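Local coordinates for protein acetaldehyde dehydrogenase (Acetylating) (Geobacillus thermoglucosidasius, PDB 5J78) that probably catalyses the NAD-dependent, coenzyme A-acylating oxidation of acetaldehyde to acetyl-CoA, and the reverse reduction, as an aldehyde dehydrogenase family enzyme, at residues Glu42-Ala45 against Ala46-Leu50; Lys52-Gln55 against Ser56-Asp59; Gln199-Met202 against Ala203-Asn206. All blocks are in the same frame, centred on the assembly; numbering follows the deposited sequence. Where two conformers were deposited one is given.

How the interactions relate
All three contacts are local, each made along or at the start of a helix, with centres about 22 to 28 Å from that of the chain. Interaction 1 runs along helix 28-51, and interaction 2 caps the next helix, 55-84; their centres are about 14 Å apart, and they touch where Leu50 CD1 meets Ile58 CD1 at 3.7 Å. Interaction 3 caps helix 202-210. Its centre is about 23 Å from that of interaction 1, with no touch, yet Ser32, an earlier residue of helix 28-51, bonds to its Thr201. The magnesium ion lies about 7 Å from the side chain of Lys44 in interaction 1.

Interaction 1. Residues Glu42-Ala45 against Ala46-Leu50; sequences EAKA and AQKIL
Lys44 and Lys48, one helical turn apart, lie side by side with their chains pointing the same way. Their terminal nitrogens come close: Lys44 NZ and Lys48 NZ are 3.0 Å apart in the conformer given, one of two deposited for Lys48. As ammonium groups both would be donors, so the closeness is probably unfavourable; with Lys48 in two conformers the spacing is doubtful. Lys44 CG stands anti to the backbone N (chi1 -171°) and the chain stays extended until it bends at chi4, which brings its end level with that of Lys48.

Water 1 ties three groups together. It donates to Lys44 O at 2.6 Å and to Gln47 OE1 at 2.8 Å. In this conformer the water also accepts from Lys48 NZ at 3.1 Å, an atom that bonds to a glycerol, probably from the crystallisation liquor, as well. The other end of the Gln47 amide, NE2, donates to Glu51 OE1 and Arg158 O.

Backbone bonds of the i to i+4 kind mark this as the interior of an alpha-helix, 28-51, which packs on the sheet that includes strands 124-138 and 160-165. Ala46 N reaches Glu42 O, and Gln47 N reaches Ala43 O, both at 3.0 Å. Lys48 N to Lys44 O is longer at 3.3 Å, and this carbonyl is gripped twice, by the amide and by water 1. Ile49 N to Ala45 O is weak.

Side-chain carbons sit against carbonyl oxygens one turn back: Ala46 CB rests on Glu42 O, while Ile49 CG1 lies 3.5 Å from Ala45 O. Apolar packing joins Ala46 to Pro190 and Leu193, and Leu50 to Ile58 and Ile61 of helix 55-84.

Interaction 2. Residues Lys52-Gln55 against Ser56-Asp59; sequences KMTQ and SEID
A capping box starts helix 55-84, with Thr54 at the N-cap and Glu57 three residues on, each side chain bonding to the backbone of the other. Thr54 OG1 accepts from Glu57 N at 3.1 Å, and Glu57 OE1 accepts from Thr54 N at 2.8 Å. The threonine hydroxyl sits between its own N and carbonyl carbon (chi1 65°), facing the first turn. The glutamate chain, extended beyond CG, runs back past the hydroxyl, with Glu57 CG 3.1 Å from Thr54 OG1. Its OE1 takes the N-H on the anti side, 30° out of the carboxylate plane.

Glu57 OE1 also lies 3.3 Å from Met53 CB, the side chains of Met53 and Glu57 crossing at about a right angle. Met53 CB is 4.2 Å from Ile58 CD1, a small apolar contact between the linker and the first turn of the helix. Met53 also touches Pro190, and Ile58 touches Arg158.

One residue further along, Gln55 and Asp59 form a second side-chain pair. The glutamine chain bends at chi2, which brings its amide nitrogen toward the Asp59 carboxylate. Gln55 NE2 makes a weak bond to Asp59 OD1 at 3.0 Å, with amide and carboxylate planes 27° apart. The stronger partners lie outside: Gln55 OE1 accepts from Thr112 N, and Asp59 OD1 forms a salt bridge with Lys156. In the backbone, Ile58 N to Thr54 O and Asp59 N to Gln55 O begin the regular helical bonding.

The box gives side-chain acceptors to N-H groups at a helix start, where no preceding turn supplies carbonyls. The carboxylate of Glu57 would also probably interact favourably with the positive N-terminal end of the helix dipole, whereas the charge of Asp59 is probably balanced by Lys156.

Interaction 3. Residues Gln199-Met202 against Ala203-Asn206; sequences QPTM and AATN
An N-terminal cap opens helix 202-210, which lies in the connection from strand 194-196 to strand 216-219, parallel strands of one mixed sheet, a beta-alpha-beta crossover. Thr201 is the N-cap, and its OG1 accepts from Ala204 N at 3.1 Å, with an N-H...O angle of 154°. With chi1 at 67° the hydroxyl is folded over its own main chain, within bonding distance of the Ala204 amide, and Thr201 OG1 also lies 3.5 Å from Ala204 CB. A second bond joins Thr201 OG1 to Ser32 OG of helix 28-51, which runs past this helix start; Ala204 touches the same serine. With an alanine at Thr201, Ala204 N would probably be left without its side-chain acceptor, and the polar tie to Ser32 would be lost.

The carbonyl of Thr201 carries the first regular bond of the helix, receiving Thr205 N at 3.1 Å. Asn206 N follows onto Met202 O at 2.9 Å, nearly along the C=O axis. Asn206 OD1 is bonded to Lys210 NZ one turn on. In the loop before the cap, Gln199 lies against Ile28, Gln31 and Glu35, a further contact with helix 28-51.

Water 2 bridges the cap residue and the first turn: it donates to Thr201 O at 2.8 Å and is hydrogen-bonded to Thr205 OG1 at 2.7 Å.

Interaction 1. Residues Glu42-Ala45 against Ala46-Leu50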
loop_
_atom_site.group_PDB
_atom_site.type_symbol
_atom_site.label_atom_id
_atom_site.label_comp_id
_atom_site.label_asym_id
_atom_site.label_seq_id
_atom_site.Cartn_x
_atom_site.Cartn_y
_atom_site.Cartn_z
ATOM N N GLU A 42 21.454 -5.739 -18.828
ATOM C CA GLU A 42 22.207 -5.492 -20.044
ATOM C C GLU A 42 22.542 -4.003 -20.178
ATOM O O GLU A 42 23.634 -3.647 -20.620
ATOM C CB GLU A 42 21.426 -5.991 -21.261
ATOM C CG GLU A 42 21.350 -7.515 -21.326
ATOM C CD GLU A 42 20.054 -8.029 -21.969
ATOM O OE1 GLU A 42 19.396 -7.259 -22.705
ATOM O OE2 GLU A 42 19.689 -9.203 -21.729
ATOM N N ALA A 43 21.623 -3.142 -19.750
ATOM C CA ALA A 43 21.855 -1.701 -19.783
ATOM C C ALA A 43 22.979 -1.310 -18.807
ATOM O O ALA A 43 23.777 -0.418 -19.077
ATOM C CB ALA A 43 20.568 -0.945 -19.462
ATOM N N LYS A 44 23.043 -1.992 -17.672
ATOM C CA LYS A 44 24.111 -1.739 -16.709
ATOM C C LYS A 44 25.483 -2.010 -17.321
ATOM O O LYS A 44 26.381 -1.161 -17.258
ATOM C CB LYS A 44 23.907 -2.585 -15.458
ATOM C CG LYS A 44 24.868 -2.235 -14.290
ATOM C CD LYS A 44 24.795 -3.283 -13.182
ATOM C CE LYS A 44 25.879 -3.092 -12.110
ATOM N NZ LYS A 44 25.867 -1.693 -11.593
ATOM N N ALA A 45 25.640 -3.174 -17.938
ATOM C CA ALA A 45 26.926 -3.532 -18.513
ATOM C C ALA A 45 27.285 -2.611 -19.674
ATOM O O ALA A 45 28.450 -2.254 -19.851
ATOM C CB ALA A 45 26.929 -5.010 -18.972
ATOM N N ALA A 46 26.286 -2.219 -20.462
ATOM C CA ALA A 46 26.529 -1.389 -21.636
ATOM C C ALA A 46 27.007 0.001 -21.225
ATOM O O ALA A 46 27.947 0.552 -21.804
ATOM C CB ALA A 46 25.282 -1.285 -22.471
ATOM N N GLN A 47 26.346 0.569 -20.223
ATOM C CA GLN A 47 26.684 1.907 -19.759
ATOM C C GLN A 47 28.118 1.972 -19.222
ATOM O O GLN A 47 28.811 2.972 -19.416
ATOM C CB GLN A 47 25.697 2.373 -18.681
ATOM C CG GLN A 47 25.822 3.853 -18.321
ATOM C CD GLN A 47 26.956 4.143 -17.341
ATOM O OE1 GLN A 47 27.298 3.309 -16.506
ATOM N NE2 GLN A 47 27.539 5.338 -17.442
ATOM N N LYS A 48 28.552 0.921 -18.537
ATOM C CA LYS A 48 29.919 0.873 -18.030
ATOM C C LYS A 48 30.916 0.961 -19.181
ATOM O O LYS A 48 31.944 1.629 -19.078
ATOM C CB LYS A 48 30.154 -0.403 -17.218
ATOM C CG LYS A 48 30.431 -0.151 -15.752
ATOM C CD LYS A 48 29.299 -0.621 -14.876
ATOM C CE LYS A 48 29.233 0.188 -13.580
ATOM N NZ LYS A 48 27.902 0.053 -12.917
ATOM N N ILE A 49 30.607 0.277 -20.277
ATOM C CA ILE A 49 31.453 0.331 -21.452
ATOM C C ILE A 49 31.366 1.717 -22.060
ATOM O O ILE A 49 32.371 2.305 -22.449
ATOM C CB ILE A 49 31.046 -0.727 -22.494
ATOM C CG1 ILE A 49 31.235 -2.126 -21.910
ATOM C CG2 ILE A 49 31.852 -0.560 -23.791
ATOM C CD1 ILE A 49 30.649 -3.242 -22.759
ATOM N N LEU A 50 30.159 2.256 -22.152
ATOM C CA LEU A 50 30.016 3.546 -22.783
ATOM C C LEU A 50 30.811 4.601 -22.006
ATOM O O LEU A 50 31.462 5.464 -22.597
ATOM C CB LEU A 50 28.544 3.957 -22.879
ATOM C CG LEU A 50 28.313 5.200 -23.747
ATOM C CD1 LEU A 50 28.528 4.889 -25.229
ATOM C CD2 LEU A 50 26.918 5.801 -23.549
HETATM O O HOH W 1 26.456 0.803 -15.572
#

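Interaction 2. Residues Lys52-Gln55 against Ser56-Asp59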
loop_
_atom_site.group_PDB
_atom_site.type_symbol
_atom_site.label_atom_id
_atom_site.label_comp_id
_atom_site.label_asym_id
_atom_site.label_seq_id
_atom_site.Cartn_x
_atom_site.Cartn_y
_atom_site.Cartn_z
ATOM N N LYS A 52 33.474 4.613 -20.454
ATOM C CA LYS A 52 34.925 4.627 -20.670
ATOM C C LYS A 52 35.367 5.347 -21.947
ATOM O O LYS A 52 36.553 5.622 -22.117
ATOM C CB LYS A 52 35.450 3.186 -20.674
ATOM C CG LYS A 52 35.298 2.516 -19.300
ATOM C CD LYS A 52 35.788 1.077 -19.238
ATOM C CE LYS A 52 35.679 0.562 -17.793
ATOM N NZ LYS A 52 35.957 -0.895 -17.682
ATOM N N MET A 53 34.435 5.677 -22.838
ATOM C CA MET A 53 34.811 6.270 -24.129
ATOM C C MET A 53 35.195 7.750 -24.071
ATOM O O MET A 53 34.814 8.475 -23.153
ATOM C CB MET A 53 33.666 6.102 -25.132
ATOM C CG MET A 53 33.310 4.672 -25.397
ATOM S SD MET A 53 32.012 4.541 -26.652
ATOM C CE MET A 53 31.867 2.774 -26.763
ATOM N N THR A 54 35.955 8.193 -25.071
ATOM C CA THR A 54 36.260 9.615 -25.251
ATOM C C THR A 54 35.071 10.422 -25.763
ATOM O O THR A 54 34.112 9.872 -26.320
ATOM C CB THR A 54 37.395 9.828 -26.267
ATOM O OG1 THR A 54 36.952 9.384 -27.548
ATOM C CG2 THR A 54 38.673 9.063 -25.868
ATOM N N GLN A 55 35.164 11.739 -25.600
ATOM C CA GLN A 55 34.159 12.654 -26.084
ATOM C C GLN A 55 33.911 12.418 -27.576
ATOM O O GLN A 55 32.769 12.360 -28.029
ATOM C CB GLN A 55 34.597 14.093 -25.828
ATOM C CG GLN A 55 33.535 15.143 -26.148
ATOM C CD GLN A 55 32.339 15.055 -25.213
ATOM O OE1 GLN A 55 32.382 15.546 -24.087
ATOM N NE2 GLN A 55 31.262 14.437 -25.684
ATOM N N SER A 56 34.986 12.242 -28.331
ATOM C CA SER A 56 34.863 12.081 -29.777
ATOM C C SER A 56 34.172 10.755 -30.128
ATOM O O SER A 56 33.422 10.685 -31.096
ATOM C CB SER A 56 36.239 12.175 -30.451
ATOM O OG SER A 56 36.401 11.167 -31.431
ATOM N N GLU A 57 34.410 9.722 -29.329
ATOM C CA GLU A 57 33.783 8.426 -29.557
ATOM C C GLU A 57 32.301 8.510 -29.235
ATOM O O GLU A 57 31.463 8.000 -29.988
ATOM C CB GLU A 57 34.458 7.343 -28.726
ATOM C CG GLU A 57 35.854 6.990 -29.203
ATOM C CD GLU A 57 36.642 6.153 -28.200
ATOM O OE1 GLU A 57 36.372 6.232 -26.986
ATOM O OE2 GLU A 57 37.545 5.404 -28.631
ATOM N N ILE A 58 31.978 9.178 -28.132
ATOM C CA ILE A 58 30.586 9.472 -27.791
ATOM C C ILE A 58 29.937 10.294 -28.896
ATOM O O ILE A 58 28.834 9.971 -29.341
ATOM C CB ILE A 58 30.462 10.240 -26.432
ATOM C CG1 ILE A 58 30.969 9.359 -25.271
ATOM C CG2 ILE A 58 29.022 10.717 -26.170
ATOM C CD1 ILE A 58 30.085 8.188 -24.910
ATOM N N ASP A 59 30.600 11.366 -29.332
ATOM C CA ASP A 59 29.993 12.250 -30.318
ATOM C C ASP A 59 29.744 11.543 -31.662
ATOM O O ASP A 59 28.749 11.826 -32.322
ATOM C CB ASP A 59 30.848 13.497 -30.535
ATOM C CG ASP A 59 30.808 14.457 -29.339
ATOM O OD1 ASP A 59 29.982 14.275 -28.417
ATOM O OD2 ASP A 59 31.592 15.420 -29.343
#

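Interaction 3. Residues Gln199-Met202 against Ala203-Asn206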
loop_
_atom_site.group_PDB
_atom_site.type_symbol
_atom_site.label_atom_id
_atom_site.label_comp_id
_atom_site.label_asym_id
_atom_site.label_seq_id
_atom_site.Cartn_x
_atom_site.Cartn_y
_atom_site.Cartn_z
ATOM N N GLN A 199 6.153 -5.691 -24.480
ATOM C CA GLN A 199 4.859 -6.099 -23.955
ATOM C C GLN A 199 4.471 -5.157 -22.806
ATOM O O GLN A 199 4.663 -5.510 -21.631
ATOM C CB GLN A 199 4.915 -7.558 -23.445
ATOM C CG GLN A 199 5.807 -8.554 -24.231
ATOM C CD GLN A 199 6.296 -9.730 -23.354
ATOM O OE1 GLN A 199 7.257 -9.593 -22.581
ATOM N NE2 GLN A 199 5.628 -10.880 -23.469
ATOM N N PRO A 200 3.953 -3.952 -23.122
ATOM C CA PRO A 200 3.672 -2.991 -22.041
ATOM C C PRO A 200 2.609 -3.515 -21.098
ATOM O O PRO A 200 1.601 -4.055 -21.552
ATOM C CB PRO A 200 3.181 -1.735 -22.782
ATOM C CG PRO A 200 3.621 -1.916 -24.184
ATOM C CD PRO A 200 3.619 -3.391 -24.436
ATOM N N THR A 201 2.864 -3.394 -19.799
ATOM C CA THR A 201 1.904 -3.770 -18.769
ATOM C C THR A 201 2.133 -2.897 -17.553
ATOM O O THR A 201 3.200 -2.302 -17.401
ATOM C CB THR A 201 2.040 -5.240 -18.332
ATOM O OG1 THR A 201 3.282 -5.425 -17.653
ATOM C CG2 THR A 201 1.958 -6.186 -19.524
ATOM N N MET A 202 1.146 -2.838 -16.669
ATOM C CA MET A 202 1.301 -2.082 -15.431
ATOM C C MET A 202 2.477 -2.621 -14.623
ATOM O O MET A 202 3.307 -1.860 -14.131
ATOM C CB MET A 202 0.021 -2.137 -14.593
ATOM C CG MET A 202 -1.095 -1.203 -15.048
ATOM S SD MET A 202 -2.426 -1.058 -13.817
ATOM C CE MET A 202 -1.515 -0.538 -12.345
ATOM N N ALA A 203 2.540 -3.939 -14.490
ATOM C CA ALA A 203 3.638 -4.589 -13.781
ATOM C C ALA A 203 5.010 -4.173 -14.317
ATOM O O ALA A 203 5.908 -3.898 -13.537
ATOM C CB ALA A 203 3.471 -6.091 -13.850
ATOM N N ALA A 204 5.164 -4.093 -15.637
ATOM C CA ALA A 204 6.454 -3.745 -16.227
ATOM C C ALA A 204 6.816 -2.281 -15.970
ATOM O O ALA A 204 7.960 -1.959 -15.675
ATOM C CB ALA A 204 6.449 -4.026 -17.748
ATOM N N THR A 205 5.838 -1.396 -16.122
ATOM C CA THR A 205 6.045 0.025 -15.840
ATOM C C THR A 205 6.511 0.211 -14.402
ATOM O O THR A 205 7.465 0.942 -14.119
ATOM C CB THR A 205 4.771 0.834 -16.062
ATOM O OG1 THR A 205 4.277 0.577 -17.380
ATOM C CG2 THR A 205 5.059 2.324 -15.903
ATOM N N ASN A 206 5.834 -0.489 -13.506
ATOM C CA ASN A 206 6.154 -0.463 -12.090
ATOM C C ASN A 206 7.566 -1.003 -11.808
ATOM O O ASN A 206 8.346 -0.413 -11.046
ATOM C CB ASN A 206 5.104 -1.269 -11.329
ATOM C CG ASN A 206 5.278 -1.191 -9.830
ATOM O OD1 ASN A 206 5.021 -0.153 -9.209
ATOM N ND2 ASN A 206 5.699 -2.295 -9.234
HETATM O O HOH W 2 4.863 -1.212 -19.311
#